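Local coordinates for protein PppA (Pseudomonas aeruginosa, PDB 6JKV) that probably removes phosphate from serine and threonine residues of proteins as a manganese-binding PP2C-type phosphatase, and regulates type VI secretion, at residues Glu152-Asp157 with Ala199-Leu204; Arg142-Arg145 with Val150-Ala153; Ala95-Leu100 with Ser134-Gly139. One frame throughout, in Å; residues are numbered along the deposited sequence.

Contact 1 of 3, residues Glu152-Asp157 with Ala199-Leu204; sequences EAISRD and AALHVL
Ile154 meets Ala199 and Leu201 mostly through methyl groups, and everything that crosses between 152-157 and 199-204 is apolar. The short branch of the isoleucine, methyl CG2, touches both partners. It lies 4.0 Å from the CB of Ala199, and the same Ile154 CG2 is 3.9 Å from CD2 of Leu201, so it spans two residues that alternate along the strand. The longer branch adds a second touch on the leucine: Ile154 CD1 is also 3.9 Å from Leu201 CD2. That one leucine methyl is therefore met by both branches. The torsion of Ile154 explains the split, because with chi1 at -56° CG2 stands opposite the backbone N while CG1 lies beside that N and carries CD1 along the leucine. Leu201 sends CD2 across with its side chain running at a slant to that of Ile154.

The backbones stay apart, with the CA of Ile154 7.2 Å from the CA of Ala199. No strand pairing or hydrogen bond joins the segments, and side chains alone bridge them. PppA has the PP2C fold, a sandwich of two antiparallel sheets, and the contact lies at the edge of that sandwich, where the loop residue immediately after strand 150-153 reaches the outermost strand 197-202 of the other sheet.

The hydrogen bonds near the contact stay on each side of it. Ile154 bonds through its backbone to Leu143, and Ser155 OG accepts the N-H of Leu143, which ties the chain leaving strand 150-153 to strand 142-147. On the other side, Ala199 and Leu201 pair by backbone hydrogen bonds with Cys135 and Ala133 of strand 132-138.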
loop_
_atom_site.group_PDB
_atom_site.type_symbol
_atom_site.label_atom_id
_atom_site.label_comp_id
_atom_site.label_asym_id
_atom_site.label_seq_id
_atom_site.Cartn_x
_atom_site.Cartn_y
_atom_site.Cartn_z
ATOM N N GLU A 152 -10.191 -10.177 5.204
ATOM C CA GLU A 152 -9.217 -10.409 6.291
ATOM C C GLU A 152 -8.056 -9.444 6.126
ATOM O O GLU A 152 -7.493 -9.378 5.022
ATOM C CB GLU A 152 -8.748 -11.859 6.250
ATOM C CG GLU A 152 -7.552 -12.134 7.127
ATOM C CD GLU A 152 -7.052 -13.567 7.037
ATOM O OE1 GLU A 152 -7.593 -14.341 6.193
ATOM O OE2 GLU A 152 -6.106 -13.901 7.783
ATOM N N ALA A 153 -7.744 -8.708 7.189
ATOM C CA ALA A 153 -6.621 -7.756 7.237
ATOM C C ALA A 153 -5.329 -8.565 7.305
ATOM O O ALA A 153 -5.191 -9.381 8.220
ATOM C CB ALA A 153 -6.766 -6.823 8.421
ATOM N N ILE A 154 -4.435 -8.364 6.341
ATOM C CA ILE A 154 -3.123 -9.068 6.299
ATOM C C ILE A 154 -2.078 -8.194 6.987
ATOM O O ILE A 154 -1.357 -8.696 7.849
ATOM C CB ILE A 154 -2.738 -9.420 4.853
ATOM C CG1 ILE A 154 -3.832 -10.259 4.183
ATOM C CG2 ILE A 154 -1.395 -10.129 4.825
ATOM C CD1 ILE A 154 -4.252 -11.480 4.979
ATOM N N SER A 155 -2.004 -6.924 6.613
ATOM C CA SER A 155 -1.081 -5.968 7.258
ATOM C C SER A 155 -1.724 -5.449 8.544
ATOM O O SER A 155 -2.959 -5.516 8.674
ATOM C CB SER A 155 -0.702 -4.844 6.339
ATOM O OG SER A 155 -1.834 -4.039 6.056
ATOM N N ARG A 156 -0.897 -4.939 9.447
ATOM C CA ARG A 156 -1.334 -4.307 10.714
ATOM C C ARG A 156 -0.623 -2.961 10.836
ATOM O O ARG A 156 0.620 -2.928 10.782
ATOM C CB ARG A 156 -1.028 -5.211 11.910
ATOM C CG ARG A 156 -0.891 -4.455 13.223
ATOM C CD ARG A 156 -0.849 -5.365 14.423
ATOM N NE ARG A 156 -2.167 -5.915 14.709
ATOM C CZ ARG A 156 -2.457 -6.661 15.763
ATOM N NH1 ARG A 156 -1.516 -6.960 16.645
ATOM N NH2 ARG A 156 -3.694 -7.102 15.939
ATOM N N ASP A 157 -1.394 -1.892 11.026
ATOM C CA ASP A 157 -0.892 -0.501 10.943
ATOM C C ASP A 157 0.308 -0.338 11.879
ATOM O O ASP A 157 0.230 -0.777 13.044
ATOM C CB ASP A 157 -1.996 0.500 11.280
ATOM C CG ASP A 157 -3.091 0.612 10.226
ATOM O OD1 ASP A 157 -2.935 0.016 9.135
ATOM O OD2 ASP A 157 -4.098 1.292 10.499
ATOM N N ALA A 199 4.526 -10.489 5.705
ATOM C CA ALA A 199 3.580 -11.610 5.873
ATOM C C ALA A 199 3.570 -12.434 4.593
ATOM O O ALA A 199 3.387 -11.855 3.505
ATOM C CB ALA A 199 2.202 -11.102 6.217
ATOM N N ALA A 200 3.779 -13.741 4.729
ATOM C CA ALA A 200 3.701 -14.702 3.611
ATOM C C ALA A 200 2.243 -15.127 3.429
ATOM O O ALA A 200 1.507 -15.218 4.435
ATOM C CB ALA A 200 4.584 -15.892 3.864
ATOM N N LEU A 201 1.854 -15.358 2.177
ATOM C CA LEU A 201 0.472 -15.751 1.808
ATOM C C LEU A 201 0.539 -16.942 0.861
ATOM O O LEU A 201 1.363 -16.932 -0.058
ATOM C CB LEU A 201 -0.241 -14.573 1.141
ATOM C CG LEU A 201 -0.439 -13.324 2.000
ATOM C CD1 LEU A 201 -0.806 -12.133 1.124
ATOM C CD2 LEU A 201 -1.510 -13.553 3.056
ATOM N N HIS A 202 -0.299 -17.939 1.112
ATOM C CA HIS A 202 -0.640 -18.996 0.138
ATOM C C HIS A 202 -1.843 -18.509 -0.670
ATOM O O HIS A 202 -2.878 -18.206 -0.072
ATOM C CB HIS A 202 -0.882 -20.317 0.863
ATOM C CG HIS A 202 -1.546 -21.345 0.016
ATOM N ND1 HIS A 202 -0.889 -22.022 -1.002
ATOM C CD2 HIS A 202 -2.814 -21.797 0.015
ATOM C CE1 HIS A 202 -1.727 -22.852 -1.586
ATOM N NE2 HIS A 202 -2.906 -22.744 -0.975
ATOM N N VAL A 203 -1.681 -18.400 -1.982
ATOM C CA VAL A 203 -2.725 -17.853 -2.892
ATOM C C VAL A 203 -3.525 -19.021 -3.464
ATOM O O VAL A 203 -2.910 -20.003 -3.923
ATOM C CB VAL A 203 -2.124 -16.999 -4.019
ATOM C CG1 VAL A 203 -3.217 -16.228 -4.740
ATOM C CG2 VAL A 203 -1.045 -16.065 -3.492
ATOM N N LEU A 204 -4.849 -18.910 -3.413
ATOM C CA LEU A 204 -5.772 -19.848 -4.089
ATOM C C LEU A 204 -6.436 -19.142 -5.261
ATOM O O LEU A 204 -6.686 -17.936 -5.202
ATOM C CB LEU A 204 -6.828 -20.336 -3.094
ATOM C CG LEU A 204 -6.340 -21.344 -2.060
ATOM C CD1 LEU A 204 -7.455 -21.682 -1.086
ATOM C CD2 LEU A 204 -5.800 -22.596 -2.740
#

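Contact 2 of 3, residues Arg142-Arg145 with Val150-Ala153; sequences RLYR and VLEA
Arg145 and Glu152 are joined three times over. Their side chains run alongside each other, and the guanidinium NH2 donates to Glu152 OE1 at 3.1 Å in a nearly straight salt bridge. The carboxylate oxygen lies close to the guanidinium plane, yet the donor stands above the carboxylate plane; the two flat groups are turned 57° apart. A bend at chi3 (64°) in the arginine brings NH2 round to the glutamate, while NE is left buried without a partner. The backbones of the same residues form a hydrogen-bonded antiparallel pair: Arg145 N reaches Glu152 O at 2.8 Å, and Glu152 N returns to Arg145 O at 2.9 Å along a more bent line (136°).

On the other face, Tyr144 packs against Leu151. The leucine's CD1 approaches Tyr144 CB to 3.6 Å, and its CD2 comes 3.7 Å from the ring atom CD2. Ala153, the non-hydrogen-bonded partner of Tyr144, puts CB 4.1 Å from Tyr144 CE2. Arg142 NH1 donates a hydrogen bond to Tyr144 OH, which lies in the guanidinium plane, and helix 222-229 covers Tyr144 and Leu151. Together, strands 142-147 and 150-153 make a beta hairpin at the edge of one sheet of the PP2C sandwich.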
loop_
_atom_site.group_PDB
_atom_site.type_symbol
_atom_site.label_atom_id
_atom_site.label_comp_id
_atom_site.label_asym_id
_atom_site.label_seq_id
_atom_site.Cartn_x
_atom_site.Cartn_y
_atom_site.Cartn_z
ATOM N N ARG A 142 -2.701 -0.380 3.927
ATOM C CA ARG A 142 -3.150 -1.737 4.294
ATOM C C ARG A 142 -3.165 -2.649 3.069
ATOM O O ARG A 142 -3.335 -2.165 1.915
ATOM C CB ARG A 142 -4.525 -1.679 4.961
ATOM C CG ARG A 142 -4.494 -1.048 6.342
ATOM C CD ARG A 142 -5.884 -0.760 6.852
ATOM N NE ARG A 142 -5.861 -0.157 8.176
ATOM C CZ ARG A 142 -6.862 -0.205 9.044
ATOM N NH1 ARG A 142 -7.978 -0.849 8.742
ATOM N NH2 ARG A 142 -6.741 0.383 10.219
ATOM N N LEU A 143 -2.960 -3.936 3.334
ATOM C CA LEU A 143 -3.329 -5.039 2.427
ATOM C C LEU A 143 -4.405 -5.888 3.105
ATOM O O LEU A 143 -4.201 -6.311 4.268
ATOM C CB LEU A 143 -2.108 -5.889 2.104
ATOM C CG LEU A 143 -2.450 -7.202 1.413
ATOM C CD1 LEU A 143 -2.771 -6.959 -0.055
ATOM C CD2 LEU A 143 -1.330 -8.205 1.580
ATOM N N TYR A 144 -5.498 -6.117 2.381
ATOM C CA TYR A 144 -6.575 -7.055 2.759
ATOM C C TYR A 144 -6.622 -8.210 1.759
ATOM O O TYR A 144 -6.257 -8.027 0.590
ATOM C CB TYR A 144 -7.937 -6.368 2.750
ATOM C CG TYR A 144 -8.150 -5.289 3.777
ATOM C CD1 TYR A 144 -7.746 -3.985 3.533
ATOM C CD2 TYR A 144 -8.811 -5.555 4.962
ATOM C CE1 TYR A 144 -7.974 -2.981 4.459
ATOM C CE2 TYR A 144 -9.049 -4.563 5.894
ATOM C CZ TYR A 144 -8.632 -3.271 5.640
ATOM O OH TYR A 144 -8.877 -2.274 6.542
ATOM N N ARG A 145 -7.088 -9.364 2.220
ATOM C CA ARG A 145 -7.400 -10.503 1.328
ATOM C C ARG A 145 -8.889 -10.817 1.428
ATOM O O ARG A 145 -9.390 -10.952 2.546
ATOM C CB ARG A 145 -6.559 -11.725 1.684
ATOM C CG ARG A 145 -7.047 -12.998 1.004
ATOM C CD ARG A 145 -6.152 -14.186 1.239
ATOM N NE ARG A 145 -6.125 -14.550 2.642
ATOM C CZ ARG A 145 -5.316 -15.459 3.167
ATOM N NH1 ARG A 145 -4.453 -16.102 2.397
ATOM N NH2 ARG A 145 -5.352 -15.690 4.466
ATOM N N VAL A 150 -15.125 -13.562 2.378
ATOM C CA VAL A 150 -14.711 -13.110 3.738
ATOM C C VAL A 150 -13.463 -12.240 3.607
ATOM O O VAL A 150 -12.475 -12.698 2.999
ATOM C CB VAL A 150 -14.457 -14.294 4.687
ATOM C CG1 VAL A 150 -14.023 -13.801 6.057
ATOM C CG2 VAL A 150 -15.680 -15.201 4.796
ATOM N N LEU A 151 -13.514 -11.032 4.168
ATOM C CA LEU A 151 -12.375 -10.084 4.148
ATOM C C LEU A 151 -11.498 -10.283 5.384
ATOM O O LEU A 151 -12.026 -10.483 6.478
ATOM C CB LEU A 151 -12.891 -8.647 4.090
ATOM C CG LEU A 151 -11.812 -7.599 3.848
ATOM C CD1 LEU A 151 -11.287 -7.706 2.429
ATOM C CD2 LEU A 151 -12.353 -6.205 4.118
ATOM N N GLU A 152 -10.191 -10.177 5.204
ATOM C CA GLU A 152 -9.217 -10.409 6.291
ATOM C C GLU A 152 -8.056 -9.444 6.126
ATOM O O GLU A 152 -7.493 -9.378 5.022
ATOM C CB GLU A 152 -8.748 -11.859 6.250
ATOM C CG GLU A 152 -7.552 -12.134 7.127
ATOM C CD GLU A 152 -7.052 -13.567 7.037
ATOM O OE1 GLU A 152 -7.593 -14.341 6.193
ATOM O OE2 GLU A 152 -6.106 -13.901 7.783
ATOM N N ALA A 153 -7.744 -8.708 7.189
ATOM C CA ALA A 153 -6.621 -7.756 7.237
ATOM C C ALA A 153 -5.329 -8.565 7.305
ATOM O O ALA A 153 -5.191 -9.381 8.220
ATOM C CB ALA A 153 -6.766 -6.823 8.421
#

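Contact 3 of 3, residues Ala95-Leu100 with Ser134-Gly139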
loop_
_atom_site.group_PDB
_atom_site.type_symbol
_atom_site.label_atom_id
_atom_site.label_comp_id
_atom_site.label_asym_id
_atom_site.label_seq_id
_atom_site.Cartn_x
_atom_site.Cartn_y
_atom_site.Cartn_z
ATOM N N ALA A 95 15.354 -8.485 -2.818
ATOM C CA ALA A 95 15.708 -7.350 -3.702
ATOM C C ALA A 95 14.794 -6.159 -3.400
ATOM O O ALA A 95 15.302 -5.023 -3.402
ATOM C CB ALA A 95 15.627 -7.752 -5.157
ATOM N N LEU A 96 13.501 -6.408 -3.146
ATOM C CA LEU A 96 12.536 -5.336 -2.791
ATOM C C LEU A 96 12.971 -4.674 -1.483
ATOM O O LEU A 96 12.975 -3.424 -1.426
ATOM C CB LEU A 96 11.124 -5.911 -2.667
ATOM C CG LEU A 96 10.516 -6.471 -3.952
ATOM C CD1 LEU A 96 9.321 -7.344 -3.627
ATOM C CD2 LEU A 96 10.113 -5.355 -4.903
ATOM N N ARG A 97 13.318 -5.485 -0.481
ATOM C CA ARG A 97 13.794 -4.992 0.838
ATOM C C ARG A 97 15.001 -4.072 0.641
ATOM O O ARG A 97 15.028 -2.982 1.258
ATOM C CB ARG A 97 14.178 -6.146 1.767
ATOM C CG ARG A 97 12.984 -6.864 2.372
ATOM C CD ARG A 97 13.432 -8.022 3.231
ATOM N NE ARG A 97 12.368 -8.582 4.053
ATOM C CZ ARG A 97 12.031 -8.155 5.267
ATOM N NH1 ARG A 97 12.654 -7.122 5.820
ATOM N NH2 ARG A 97 11.070 -8.771 5.935
ATOM N N THR A 98 15.959 -4.489 -0.187
ATOM C CA THR A 98 17.217 -3.737 -0.410
ATOM C C THR A 98 16.887 -2.414 -1.098
ATOM O O THR A 98 17.458 -1.374 -0.695
ATOM C CB THR A 98 18.238 -4.539 -1.225
ATOM O OG1 THR A 98 18.603 -5.695 -0.475
ATOM C CG2 THR A 98 19.480 -3.731 -1.528
ATOM N N GLY A 99 16.013 -2.458 -2.107
ATOM C CA GLY A 99 15.559 -1.255 -2.821
ATOM C C GLY A 99 14.932 -0.258 -1.868
ATOM O O GLY A 99 15.202 0.945 -2.003
ATOM N N LEU A 100 14.124 -0.744 -0.928
ATOM C CA LEU A 100 13.438 0.125 0.057
ATOM C C LEU A 100 14.461 0.713 1.037
ATOM O O LEU A 100 14.334 1.917 1.375
ATOM C CB LEU A 100 12.341 -0.677 0.760
ATOM C CG LEU A 100 11.130 -0.982 -0.127
ATOM C CD1 LEU A 100 10.109 -1.816 0.622
ATOM C CD2 LEU A 100 10.501 0.307 -0.629
ATOM N N SER A 134 4.013 -12.570 -1.057
ATOM C CA SER A 134 4.606 -11.899 0.118
ATOM C C SER A 134 4.068 -10.476 0.180
ATOM O O SER A 134 3.960 -9.833 -0.875
ATOM C CB SER A 134 6.107 -11.921 0.061
ATOM O OG SER A 134 6.597 -13.251 0.073
ATOM N N CYS A 135 3.738 -10.017 1.381
ATOM C CA CYS A 135 3.387 -8.611 1.658
ATOM C C CYS A 135 4.514 -7.998 2.484
ATOM O O CYS A 135 4.896 -8.583 3.514
ATOM C CB CYS A 135 2.055 -8.505 2.386
ATOM S SG CYS A 135 1.687 -6.842 3.002
ATOM N N LEU A 136 5.045 -6.872 2.019
ATOM C CA LEU A 136 5.964 -6.020 2.808
ATOM C C LEU A 136 5.253 -4.694 3.061
ATOM O O LEU A 136 4.641 -4.155 2.125
ATOM C CB LEU A 136 7.266 -5.796 2.040
ATOM C CG LEU A 136 8.178 -7.008 1.892
ATOM C CD1 LEU A 136 9.218 -6.771 0.803
ATOM C CD2 LEU A 136 8.845 -7.354 3.213
ATOM N N TRP A 137 5.323 -4.183 4.283
ATOM C CA TRP A 137 4.676 -2.888 4.598
ATOM C C TRP A 137 5.391 -2.179 5.745
ATOM O O TRP A 137 6.061 -2.828 6.585
ATOM C CB TRP A 137 3.185 -3.082 4.884
ATOM C CG TRP A 137 2.858 -3.378 6.313
ATOM C CD1 TRP A 137 2.505 -2.472 7.271
ATOM C CD2 TRP A 137 2.822 -4.669 6.948
ATOM N NE1 TRP A 137 2.259 -3.107 8.458
ATOM C CE2 TRP A 137 2.440 -4.454 8.287
ATOM C CE3 TRP A 137 3.071 -5.980 6.519
ATOM C CZ2 TRP A 137 2.305 -5.501 9.198
ATOM C CZ3 TRP A 137 2.936 -7.012 7.420
ATOM C CH2 TRP A 137 2.550 -6.775 8.739
ATOM N N ALA A 138 5.232 -0.863 5.738
ATOM C CA ALA A 138 5.667 0.065 6.797
ATOM C C ALA A 138 4.757 1.289 6.736
ATOM O O ALA A 138 4.800 2.002 5.724
ATOM C CB ALA A 138 7.124 0.406 6.618
ATOM N N GLY A 139 3.919 1.464 7.759
ATOM C CA GLY A 139 2.952 2.569 7.852
ATOM C C GLY A 139 1.531 2.069 8.034
ATOM O O GLY A 139 1.344 0.936 8.510
#
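Arg97 and Leu136 mark the closest pass of the two backbones, with their CA atoms 8.1 Å apart: a helix lying over a strand with one layer of side chains between them. Residues 95-100 are regular alpha helix, held by the bonds from Gly99 N to Ala95 O and from Leu100 N to Leu96 O, while 134-138 are beta strand. In the strand, Leu136 is turned to the helix and Trp137 to the opposite side of the sheet. No hydrogen bond crosses between the segments.

Leu136 carries the contact with both its methyls. Its CD1 rests 4.1 Å from Leu96 CB, and the same CD1 is 4.1 Å from Arg97 CG, so this methyl sits against the roots of two successive helix side chains. The other methyl, CD2, lies under the end of the arginine, 3.8 Å from Arg97 NE and 3.8 Å from Arg97 NH2. It meets one face of the guanidinium, displaced toward the rim of the group, in a van der Waals contact over the flat group. Arg97 gets there by running straight from CG to NE and then turning its guanidinium plane about the last bond (chi4 -87°). The arginine crosses Leu136 at roughly a right angle, its CG against CD1 and its guanidinium over CD2. The charge itself is answered by Glu198 on strand 197-202, where NH2 makes a salt bridge, which is consistent with the guanidinium being held over the methyl.

Helix 89-114 thus lies against the sheet that contains strands 120-129, 132-138 and 197-202, on the outside of the PP2C sandwich. Leu125 of strand 120-129 touches both Leu96 and Leu136, and Val93, one turn earlier in the helix, also packs on Leu136.

In the fold
The three contacts sample different levels of one alpha/beta sandwich. Contact 3 is the buried one, a helix laid on a sheet through leucines and the flat end of Arg97, whose charge is paired beyond the two segments. Contact 1 is partly buried and purely apolar, joining the loop after one sheet's edge strand to the other sheet's edge strand. Contact 2, also partly buried, is bonding within a sheet, with backbone pairs and a salt bridge on its more exposed side. Contacts 1 and 2 share Glu152 and Ala153, and an Asp157-Arg142 salt bridge ties them again. Contacts 1 and 3 use neighbouring strands, and Trp137 NE1 probably hydrogen-bonds to Arg156 O. Between contacts 2 and 3, Leu143 packs on Cys135.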